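Local coordinates for endo-beta-1,2-glucanase (Talaromyces funiculosus, PDB 6IMV), which catalyses the endo-type hydrolysis of beta-1,2-glucans, the glucose polymers whose two-residue unit is sophorose, at residues T463-E466 and R467-E471; L264-A267 and D268-A271; A399-R402 and N403-G407. All coordinates share one frame; numbering follows the deposited sequence.

All three contacts are local, each joining neighbouring turns of its own helix, but they differ in depth and chemistry. Contact 2 lies at the surface, where helix 266-276 begins, and is chiefly polar: a serine caps the first turn. Contact 1, on helix 461-475, is partly buried, with an aromatic-aliphatic pair on one flank and a salt bridge on another. The two regions touch through a further salt bridge between Arg467 and Glu270, joining helices 266-276 and 461-475 directly. Contact 3 is the buried one, near the C-terminal end of helix 394-405, across the chain's centre from contact 2; indoles, a methionine, an alanine methyl and the flat guanidinium of Arg402 against Ile406 make it up.

Contact 1: T463-E466 and R467-E471; sequences TFVE and RIEAE
Phe464 and Ile468 stand side by side on one flank of helix 461-475, one turn apart and pointing the same way. The methyl CG2 of Ile468 sits over one face of the Phe464 ring, 4.2 Å from its centroid and 19° off the ring normal, a CH-pi contact. Its nearest ring atom is CE2 of Phe464, so the methyl is displaced toward the rim and not centred. The branching of isoleucine suits the place: with CG1 turned away from the backbone N (chi1 -155°), CG2 is left between N and the carbonyl carbon, on the side facing the preceding turn. There CG2 also comes 3.2 Å from Phe464 O, the carbonyl that accepts Ile468 N.

A different flank of the helix carries charge. Arg467 folds at chi2 and chi3, which brings its guanidinium down the helix to Glu471, where NH2 meets OE2 at 3.0 Å. The carboxylate oxygen lies at the guanidinium edge, in its plane. Underneath runs the regular ladder of backbone bonds, such as Arg467 N to Thr463 O at 3.0 Å and Glu469 N to Val465 O at 2.8 Å.

Further out, Trp256 of helix 252-261 and Tyr314 meet the Phe464 ring, the tyrosine edge-to-face. Each charge of the Arg467-Glu471 pair has another partner: NH1 of Arg467 bridges to Glu270 and OE2 of Glu471 to Arg277, which probably keeps both groups ionised and fixes their orientation. Trp273 of the same neighbouring helix, 266-276, packs against both residues. Apolar residues facing helices 252-261 and 266-276 and the loop residues Met312, Tyr314 and Ile317, with glutamates such as Glu466 on the exposed side, are the pattern of an amphipathic helix, here stapled by an i to i+4 Arg-Glu salt bridge.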
ATOM      1  N   THR A 463     -19.147 -15.048  -4.756  1.00 15.57           N
ATOM      2  CA  THR A 463     -19.452 -13.986  -5.718  1.00 15.71           C
ATOM      3  C   THR A 463     -18.160 -13.341  -6.232  1.00 15.02           C
ATOM      4  O   THR A 463     -18.018 -13.106  -7.441  1.00 15.52           O
ATOM      5  CB  THR A 463     -20.371 -12.920  -5.111  1.00 16.35           C
ATOM      6  OG1 THR A 463     -21.603 -13.557  -4.771  1.00 16.84           O
ATOM      7  CG2 THR A 463     -20.649 -11.774  -6.058  1.00 16.67           C
ATOM      8  N   PHE A 464     -17.244 -13.035  -5.303  1.00 14.73           N
ATOM      9  CA  PHE A 464     -15.936 -12.473  -5.635  1.00 13.94           C
ATOM     10  C   PHE A 464     -15.241 -13.351  -6.684  1.00 13.78           C
ATOM     11  O   PHE A 464     -14.856 -12.879  -7.769  1.00 13.24           O
ATOM     12  CB  PHE A 464     -15.084 -12.339  -4.371  1.00 13.59           C
ATOM     13  CG  PHE A 464     -13.663 -11.896  -4.610  1.00 13.22           C
ATOM     14  CD1 PHE A 464     -13.355 -10.551  -4.746  1.00 13.20           C
ATOM     15  CD2 PHE A 464     -12.633 -12.822  -4.695  1.00 13.45           C
ATOM     16  CE1 PHE A 464     -12.051 -10.137  -4.956  1.00 13.15           C
ATOM     17  CE2 PHE A 464     -11.324 -12.408  -4.907  1.00 13.55           C
ATOM     18  CZ  PHE A 464     -11.037 -11.066  -5.042  1.00 13.59           C
ATOM     19  N   VAL A 465     -15.109 -14.640  -6.365  1.00 14.45           N
ATOM     20  CA  VAL A 465     -14.361 -15.588  -7.210  1.00 15.35           C
ATOM     21  C   VAL A 465     -15.007 -15.647  -8.598  1.00 15.86           C
ATOM     22  O   VAL A 465     -14.324 -15.490  -9.616  1.00 15.18           O
ATOM     23  CB  VAL A 465     -14.247 -16.984  -6.570  1.00 15.56           C
ATOM     24  CG1 VAL A 465     -13.611 -17.979  -7.523  1.00 15.70           C
ATOM     25  CG2 VAL A 465     -13.476 -16.941  -5.252  1.00 16.28           C
ATOM     26  N   GLU A 466     -16.328 -15.854  -8.633  1.00 16.81           N
ATOM     27  CA  GLU A 466     -17.065 -15.991  -9.904  1.00 16.95           C
ATOM     28  C   GLU A 466     -16.839 -14.769 -10.796  1.00 15.84           C
ATOM     29  O   GLU A 466     -16.507 -14.891 -11.968  1.00 15.84           O
ATOM     30  CB  GLU A 466     -18.564 -16.150  -9.633  1.00 18.54           C
ATOM     31  CG  GLU A 466     -19.412 -16.143 -10.892  1.00 19.50           C
ATOM     32  CD  GLU A 466     -20.895 -16.304 -10.634  1.00 21.30           C
ATOM     33  OE1 GLU A 466     -21.473 -15.448  -9.944  1.00 23.09           O
ATOM     34  OE2 GLU A 466     -21.452 -17.294 -11.108  1.00 23.34           O
ATOM     35  N   ARG A 467     -17.068 -13.585 -10.224  1.00 15.56           N
ATOM     36  CA  ARG A 467     -16.970 -12.346 -10.966  1.00 15.38           C
ATOM     37  C   ARG A 467     -15.530 -12.128 -11.448  1.00 14.08           C
ATOM     38  O   ARG A 467     -15.303 -11.807 -12.605  1.00 14.21           O
ATOM     39  CB  ARG A 467     -17.433 -11.178 -10.086  1.00 15.98           C
ATOM     40  CG  ARG A 467     -17.168  -9.796 -10.669  1.00 16.12           C
ATOM     41  CD  ARG A 467     -17.762  -9.577 -12.051  1.00 16.33           C
ATOM     42  NE  ARG A 467     -19.215  -9.614 -12.043  1.00 16.67           N
ATOM     43  CZ  ARG A 467     -19.979  -9.325 -13.085  1.00 17.18           C
ATOM     44  NH1 ARG A 467     -21.294  -9.262 -12.942  1.00 17.54           N
ATOM     45  NH2 ARG A 467     -19.429  -9.079 -14.260  1.00 16.82           N
ATOM     46  N   ILE A 468     -14.556 -12.248 -10.545  1.00 13.93           N
ATOM     47  CA  ILE A 468     -13.208 -11.765 -10.867  1.00 13.85           C
ATOM     48  C   ILE A 468     -12.512 -12.804 -11.766  1.00 14.30           C
ATOM     49  O   ILE A 468     -11.775 -12.436 -12.666  1.00 14.12           O
ATOM     50  CB  ILE A 468     -12.422 -11.382  -9.594  1.00 13.72           C
ATOM     51  CG1 ILE A 468     -11.320 -10.358  -9.892  1.00 13.58           C
ATOM     52  CG2 ILE A 468     -11.862 -12.609  -8.889  1.00 13.27           C
ATOM     53  CD1 ILE A 468     -11.783  -9.116 -10.637  1.00 13.88           C
ATOM     54  N   GLU A 469     -12.834 -14.096 -11.591  1.00 15.14           N
ATOM     55  CA  GLU A 469     -12.314 -15.131 -12.489  1.00 15.61           C
ATOM     56  C   GLU A 469     -12.900 -14.932 -13.890  1.00 15.64           C
ATOM     57  O   GLU A 469     -12.166 -15.023 -14.872  1.00 16.15           O
ATOM     58  CB  GLU A 469     -12.599 -16.537 -11.970  1.00 16.64           C
ATOM     59  CG  GLU A 469     -11.908 -17.616 -12.782  1.00 17.05           C
ATOM     60  CD  GLU A 469     -11.840 -18.968 -12.096  1.00 18.01           C
ATOM     61  OE1 GLU A 469     -12.884 -19.409 -11.568  1.00 19.30           O
ATOM     62  OE2 GLU A 469     -10.738 -19.577 -12.083  1.00 18.64           O
ATOM     63  N   ALA A 470     -14.195 -14.594 -13.972  1.00 15.09           N
ATOM     64  CA  ALA A 470     -14.840 -14.320 -15.248  1.00 14.45           C
ATOM     65  C   ALA A 470     -14.124 -13.174 -15.969  1.00 14.15           C
ATOM     66  O   ALA A 470     -13.793 -13.302 -17.154  1.00 12.70           O
ATOM     67  CB  ALA A 470     -16.314 -14.026 -15.060  1.00 14.64           C
ATOM     68  N   GLU A 471     -13.892 -12.058 -15.256  1.00 14.13           N
ATOM     69  CA  GLU A 471     -13.365 -10.864 -15.890  1.00 14.02           C
ATOM     70  C   GLU A 471     -11.948 -11.154 -16.404  1.00 14.35           C
ATOM     71  O   GLU A 471     -11.624 -10.818 -17.548  1.00 14.31           O
ATOM     72  CB  GLU A 471     -13.408  -9.660 -14.942  1.00 14.00           C
ATOM     73  CG  GLU A 471     -14.808  -9.177 -14.611  1.00 13.70           C
ATOM     74  CD  GLU A 471     -15.648  -8.691 -15.787  1.00 13.57           C
ATOM     75  OE1 GLU A 471     -15.070  -8.165 -16.773  1.00 13.68           O
ATOM     76  OE2 GLU A 471     -16.877  -8.853 -15.731  1.00 13.49           O
TER

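Contact 2: L264-A267 and D268-A271; sequences LSDA and DIEA
The N-terminal end of helix 266-276 is built here, with Ser265 in the N-cap position. OG of Ser265 accepts the amide of Asp268, three residues on, at 3.3 Å and 150°, supplying a partner to a first-turn N-H that otherwise has only a weak, strongly bent bond to Ser265 O. Serine fits because its short side chain, with chi1 67°, places OG beside its own backbone and facing that amide. The same hydroxyl donates to OD2 of Asp268 at 3.1 Å, reaching the carboxylate from above its plane. OG is thus gripped twice by one residue. The other oxygen of Asp268, OD1, is bonded to the hydroxyl of Tyr211, which helps hold the carboxylate in place. OD2 remains 4.1 Å from Ser265 N, so the reciprocal bond of a classical capping box is not made.

The regular backbone ladder starts with Ile269 N to Ser265 O at 3.0 Å. Flanking the cap, Leu264 crosses the Asp268 side chain at about a right angle, and its CB approaches CG1 of Ile269 to 4.1 Å. Asp266 and Asp268 put negative charge where the helix dipole would probably favour it. A capping serine, with Leu264 just before it (N') touching Ile269 four residues after it (N4), is the mark of an N-cap combined with a hydrophobic staple.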
ATOM      1  N   LEU A 264     -26.476  -1.510  -4.344  1.00 18.98           N
ATOM      2  CA  LEU A 264     -26.674  -1.332  -5.790  1.00 19.41           C
ATOM      3  C   LEU A 264     -27.582  -2.455  -6.314  1.00 20.14           C
ATOM      4  O   LEU A 264     -27.554  -3.560  -5.795  1.00 21.03           O
ATOM      5  CB  LEU A 264     -25.317  -1.364  -6.500  1.00 20.03           C
ATOM      6  CG  LEU A 264     -24.626  -0.020  -6.724  1.00 20.21           C
ATOM      7  CD1 LEU A 264     -24.393   0.709  -5.413  1.00 20.85           C
ATOM      8  CD2 LEU A 264     -23.305  -0.214  -7.456  1.00 20.89           C
ATOM      9  N   SER A 265     -28.337  -2.170  -7.380  1.00 20.32           N
ATOM     10  CA  SER A 265     -29.116  -3.185  -8.109  1.00 21.28           C
ATOM     11  C   SER A 265     -28.163  -4.092  -8.898  1.00 23.02           C
ATOM     12  O   SER A 265     -27.000  -3.732  -9.128  1.00 22.16           O
ATOM     13  CB  SER A 265     -30.125  -2.555  -9.031  1.00 19.67           C
ATOM     14  OG  SER A 265     -29.477  -1.861 -10.082  1.00 18.95           O
ATOM     15  N   ASP A 266     -28.680  -5.252  -9.324  1.00 23.78           N
ATOM     16  CA  ASP A 266     -27.954  -6.183 -10.167  1.00 25.33           C
ATOM     17  C   ASP A 266     -27.473  -5.482 -11.442  1.00 23.87           C
ATOM     18  O   ASP A 266     -26.339  -5.709 -11.873  1.00 23.08           O
ATOM     19  CB  ASP A 266     -28.812  -7.404 -10.491  1.00 28.54           C
ATOM     20  CG  ASP A 266     -28.980  -8.293  -9.278  1.00 32.82           C
ATOM     21  OD1 ASP A 266     -28.199  -8.123  -8.324  1.00 34.08           O
ATOM     22  OD2 ASP A 266     -29.891  -9.140  -9.294  1.00 39.37           O
ATOM     23  N   ALA A 267     -28.323  -4.620 -12.011  1.00 21.02           N
ATOM     24  CA  ALA A 267     -28.010  -3.891 -13.236  1.00 20.71           C
ATOM     25  C   ALA A 267     -26.813  -2.951 -13.018  1.00 19.78           C
ATOM     26  O   ALA A 267     -25.975  -2.803 -13.897  1.00 19.46           O
ATOM     27  CB  ALA A 267     -29.226  -3.137 -13.712  1.00 21.17           C
ATOM     28  N   ASP A 268     -26.757  -2.305 -11.848  1.00 19.30           N
ATOM     29  CA  ASP A 268     -25.700  -1.354 -11.520  1.00 19.46           C
ATOM     30  C   ASP A 268     -24.374  -2.090 -11.260  1.00 19.44           C
ATOM     31  O   ASP A 268     -23.316  -1.580 -11.623  1.00 17.88           O
ATOM     32  CB  ASP A 268     -26.093  -0.488 -10.325  1.00 20.05           C
ATOM     33  CG  ASP A 268     -26.978   0.684 -10.710  1.00 20.84           C
ATOM     34  OD1 ASP A 268     -26.651   1.375 -11.692  1.00 20.92           O
ATOM     35  OD2 ASP A 268     -27.990   0.881 -10.044  1.00 24.00           O
ATOM     36  N   ILE A 269     -24.450  -3.263 -10.612  1.00 19.22           N
ATOM     37  CA  ILE A 269     -23.291  -4.141 -10.395  1.00 19.87           C
ATOM     38  C   ILE A 269     -22.719  -4.554 -11.759  1.00 20.01           C
ATOM     39  O   ILE A 269     -21.509  -4.472 -11.980  1.00 18.99           O
ATOM     40  CB  ILE A 269     -23.659  -5.351  -9.506  1.00 20.15           C
ATOM     41  CG1 ILE A 269     -23.982  -4.916  -8.070  1.00 20.53           C
ATOM     42  CG2 ILE A 269     -22.560  -6.406  -9.530  1.00 20.07           C
ATOM     43  CD1 ILE A 269     -24.670  -5.977  -7.236  1.00 20.74           C
ATOM     44  N   GLU A 270     -23.590  -4.964 -12.684  1.00 20.61           N
ATOM     45  CA  GLU A 270     -23.143  -5.345 -14.023  1.00 22.47           C
ATOM     46  C   GLU A 270     -22.498  -4.132 -14.711  1.00 19.93           C
ATOM     47  O   GLU A 270     -21.478  -4.269 -15.377  1.00 18.57           O
ATOM     48  CB  GLU A 270     -24.295  -5.912 -14.855  1.00 26.38           C
ATOM     49  CG  GLU A 270     -23.824  -6.882 -15.921  1.00 30.11           C
ATOM     50  CD  GLU A 270     -23.503  -8.265 -15.375  1.00 34.26           C
ATOM     51  OE1 GLU A 270     -24.249  -8.737 -14.484  1.00 40.65           O
ATOM     52  OE2 GLU A 270     -22.514  -8.874 -15.832  1.00 36.40           O
ATOM     53  N   ALA A 271     -23.079  -2.943 -14.513  1.00 18.02           N
ATOM     54  CA  ALA A 271     -22.553  -1.706 -15.117  1.00 18.20           C
ATOM     55  C   ALA A 271     -21.157  -1.369 -14.554  1.00 17.32           C
ATOM     56  O   ALA A 271     -20.316  -0.877 -15.294  1.00 16.82           O
ATOM     57  CB  ALA A 271     -23.528  -0.562 -14.924  1.00 17.64           C
TER

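Contact 3: A399-R402 and N403-G407; sequences AWWR and NMAIG
One face of the Trp401 indole receives the methyl of Ala405, whose CB stands 4.1 Å from the centroid of the six-membered ring and 28° off its normal. CZ3 of Trp401 is the closest ring atom to that CB, at 3.7 Å. The indole is swung anti to its own backbone N (chi1 -169°), which carries the ring alongside the following turn, onto Ala405, where so small a side chain lets it lie close. The Arg402 guanidinium has CD1 of Ile406 over the centre of one face; the modelled 3.0 Å between CZ of Arg402 and CD1 is too short to be taken literally. NE of Arg402 bonds to Tyr21 O, and NE1 of Trp400 to the carbonyl of Cys487, itself disulfide-linked to Cys333 of helix 318-337. These contacts belong to the last turns of helix 394-405, a largely buried part with Trp401 against helix 30-41, Trp400 against helix 318-337 and Arg402 against helix 23-28. Met404 bends at chi3, bringing CE to 3.4 Å from Trp400 O. Gly407 N bonds to Met404 O at 3.0 Å, and Arg16 binds the carbonyls of Ala405 and Gly407.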
ATOM      1  N   ALA A 399      16.286 -10.003  -2.293  1.00 12.93           N
ATOM      2  CA  ALA A 399      17.537  -9.764  -3.026  1.00 12.46           C
ATOM      3  C   ALA A 399      17.492  -8.368  -3.671  1.00 12.48           C
ATOM      4  O   ALA A 399      18.472  -7.604  -3.585  1.00 12.22           O
ATOM      5  CB  ALA A 399      17.785 -10.842  -4.055  1.00 12.39           C
ATOM      6  N   TRP A 400      16.356  -8.037  -4.294  1.00 11.91           N
ATOM      7  CA  TRP A 400      16.180  -6.738  -4.929  1.00 12.09           C
ATOM      8  C   TRP A 400      16.172  -5.625  -3.879  1.00 12.21           C
ATOM      9  O   TRP A 400      16.807  -4.583  -4.058  1.00 12.25           O
ATOM     10  CB  TRP A 400      14.920  -6.724  -5.794  1.00 11.93           C
ATOM     11  CG  TRP A 400      15.142  -7.377  -7.118  1.00 11.46           C
ATOM     12  CD1 TRP A 400      14.820  -8.655  -7.473  1.00 11.18           C
ATOM     13  CD2 TRP A 400      15.753  -6.783  -8.275  1.00 11.15           C
ATOM     14  NE1 TRP A 400      15.198  -8.896  -8.759  1.00 10.69           N
ATOM     15  CE2 TRP A 400      15.772  -7.771  -9.278  1.00 10.81           C
ATOM     16  CE3 TRP A 400      16.306  -5.531  -8.551  1.00 11.30           C
ATOM     17  CZ2 TRP A 400      16.293  -7.528 -10.546  1.00 11.11           C
ATOM     18  CZ3 TRP A 400      16.832  -5.293  -9.801  1.00 11.16           C
ATOM     19  CH2 TRP A 400      16.823  -6.279 -10.784  1.00 11.14           C
ATOM     20  N   TRP A 401      15.467  -5.873  -2.769  1.00 12.57           N
ATOM     21  CA  TRP A 401      15.417  -4.978  -1.623  1.00 12.25           C
ATOM     22  C   TRP A 401      16.841  -4.676  -1.123  1.00 12.37           C
ATOM     23  O   TRP A 401      17.214  -3.515  -0.949  1.00 12.37           O
ATOM     24  CB  TRP A 401      14.547  -5.593  -0.521  1.00 12.23           C
ATOM     25  CG  TRP A 401      14.202  -4.664   0.600  1.00 12.63           C
ATOM     26  CD1 TRP A 401      13.055  -3.936   0.740  1.00 12.65           C
ATOM     27  CD2 TRP A 401      14.989  -4.400   1.777  1.00 12.82           C
ATOM     28  NE1 TRP A 401      13.074  -3.247   1.923  1.00 13.00           N
ATOM     29  CE2 TRP A 401      14.251  -3.501   2.574  1.00 12.70           C
ATOM     30  CE3 TRP A 401      16.246  -4.819   2.229  1.00 12.79           C
ATOM     31  CZ2 TRP A 401      14.735  -3.015   3.788  1.00 13.17           C
ATOM     32  CZ3 TRP A 401      16.715  -4.348   3.436  1.00 13.03           C
ATOM     33  CH2 TRP A 401      15.971  -3.457   4.203  1.00 13.07           C
ATOM     34  N   ARG A 402      17.626  -5.733  -0.897  1.00 12.73           N
ATOM     35  CA  ARG A 402      18.995  -5.636  -0.408  1.00 12.76           C
ATOM     36  C   ARG A 402      19.826  -4.773  -1.367  1.00 12.79           C
ATOM     37  O   ARG A 402      20.541  -3.855  -0.935  1.00 12.34           O
ATOM     38  CB  ARG A 402      19.621  -7.028  -0.257  1.00 13.07           C
ATOM     39  CG  ARG A 402      21.105  -7.005   0.086  1.00 13.04           C
ATOM     40  CD  ARG A 402      21.734  -8.383   0.184  1.00 13.35           C
ATOM     41  NE  ARG A 402      23.189  -8.310   0.178  1.00 13.16           N
ATOM     42  CZ  ARG A 402      23.935  -7.977  -0.874  1.00 13.72           C
ATOM     43  NH1 ARG A 402      23.389  -7.865  -2.072  1.00 13.35           N
ATOM     44  NH2 ARG A 402      25.228  -7.726  -0.711  1.00 14.52           N
ATOM     45  N   ASN A 403      19.729  -5.078  -2.664  1.00 13.28           N
ATOM     46  CA  ASN A 403      20.506  -4.401  -3.708  1.00 13.56           C
ATOM     47  C   ASN A 403      20.322  -2.878  -3.609  1.00 13.28           C
ATOM     48  O   ASN A 403      21.294  -2.114  -3.656  1.00 14.31           O
ATOM     49  CB  ASN A 403      20.166  -4.918  -5.110  1.00 13.72           C
ATOM     50  CG  ASN A 403      21.275  -4.643  -6.105  1.00 13.81           C
ATOM     51  OD1 ASN A 403      22.337  -5.242  -6.020  1.00 13.85           O
ATOM     52  ND2 ASN A 403      21.044  -3.740  -7.044  1.00 13.93           N
ATOM     53  N   MET A 404      19.078  -2.439  -3.438  1.00 12.56           N
ATOM     54  CA  MET A 404      18.775  -1.019  -3.286  1.00 12.16           C
ATOM     55  C   MET A 404      19.202  -0.513  -1.898  1.00 12.00           C
ATOM     56  O   MET A 404      19.788   0.563  -1.801  1.00 11.94           O
ATOM     57  CB  MET A 404      17.286  -0.775  -3.525  1.00 11.95           C
ATOM     58  CG  MET A 404      16.893  -1.000  -4.975  1.00 11.91           C
ATOM     59  SD  MET A 404      15.145  -0.690  -5.286  1.00 11.51           S
ATOM     60  CE  MET A 404      14.470  -2.347  -5.187  1.00 11.51           C
ATOM     61  N   ALA A 405      18.962  -1.306  -0.843  1.00 11.89           N
ATOM     62  CA  ALA A 405      19.253  -0.925   0.556  1.00 12.58           C
ATOM     63  C   ALA A 405      20.753  -0.715   0.795  1.00 13.19           C
ATOM     64  O   ALA A 405      21.150   0.061   1.656  1.00 13.35           O
ATOM     65  CB  ALA A 405      18.721  -1.973   1.505  1.00 12.60           C
ATOM     66  N   ILE A 406      21.582  -1.408   0.017  1.00 14.15           N
ATOM     67  CA  ILE A 406      23.039  -1.295   0.118  1.00 14.94           C
ATOM     68  C   ILE A 406      23.548   0.017  -0.499  1.00 14.61           C
ATOM     69  O   ILE A 406      24.655   0.452  -0.189  1.00 14.65           O
ATOM     70  CB  ILE A 406      23.677  -2.548  -0.504  1.00 15.84           C
ATOM     71  CG1 ILE A 406      23.528  -3.707   0.474  1.00 16.51           C
ATOM     72  CG2 ILE A 406      25.124  -2.329  -0.894  1.00 17.69           C
ATOM     73  CD1 ILE A 406      23.872  -5.024  -0.120  1.00 17.51           C
ATOM     74  N   GLY A 407      22.750   0.658  -1.359  1.00 14.38           N
ATOM     75  CA  GLY A 407      23.092   2.018  -1.840  1.00 14.46           C
ATOM     76  C   GLY A 407      23.405   2.940  -0.674  1.00 14.44           C
ATOM     77  O   GLY A 407      22.898   2.751   0.432  1.00 13.59           O
TER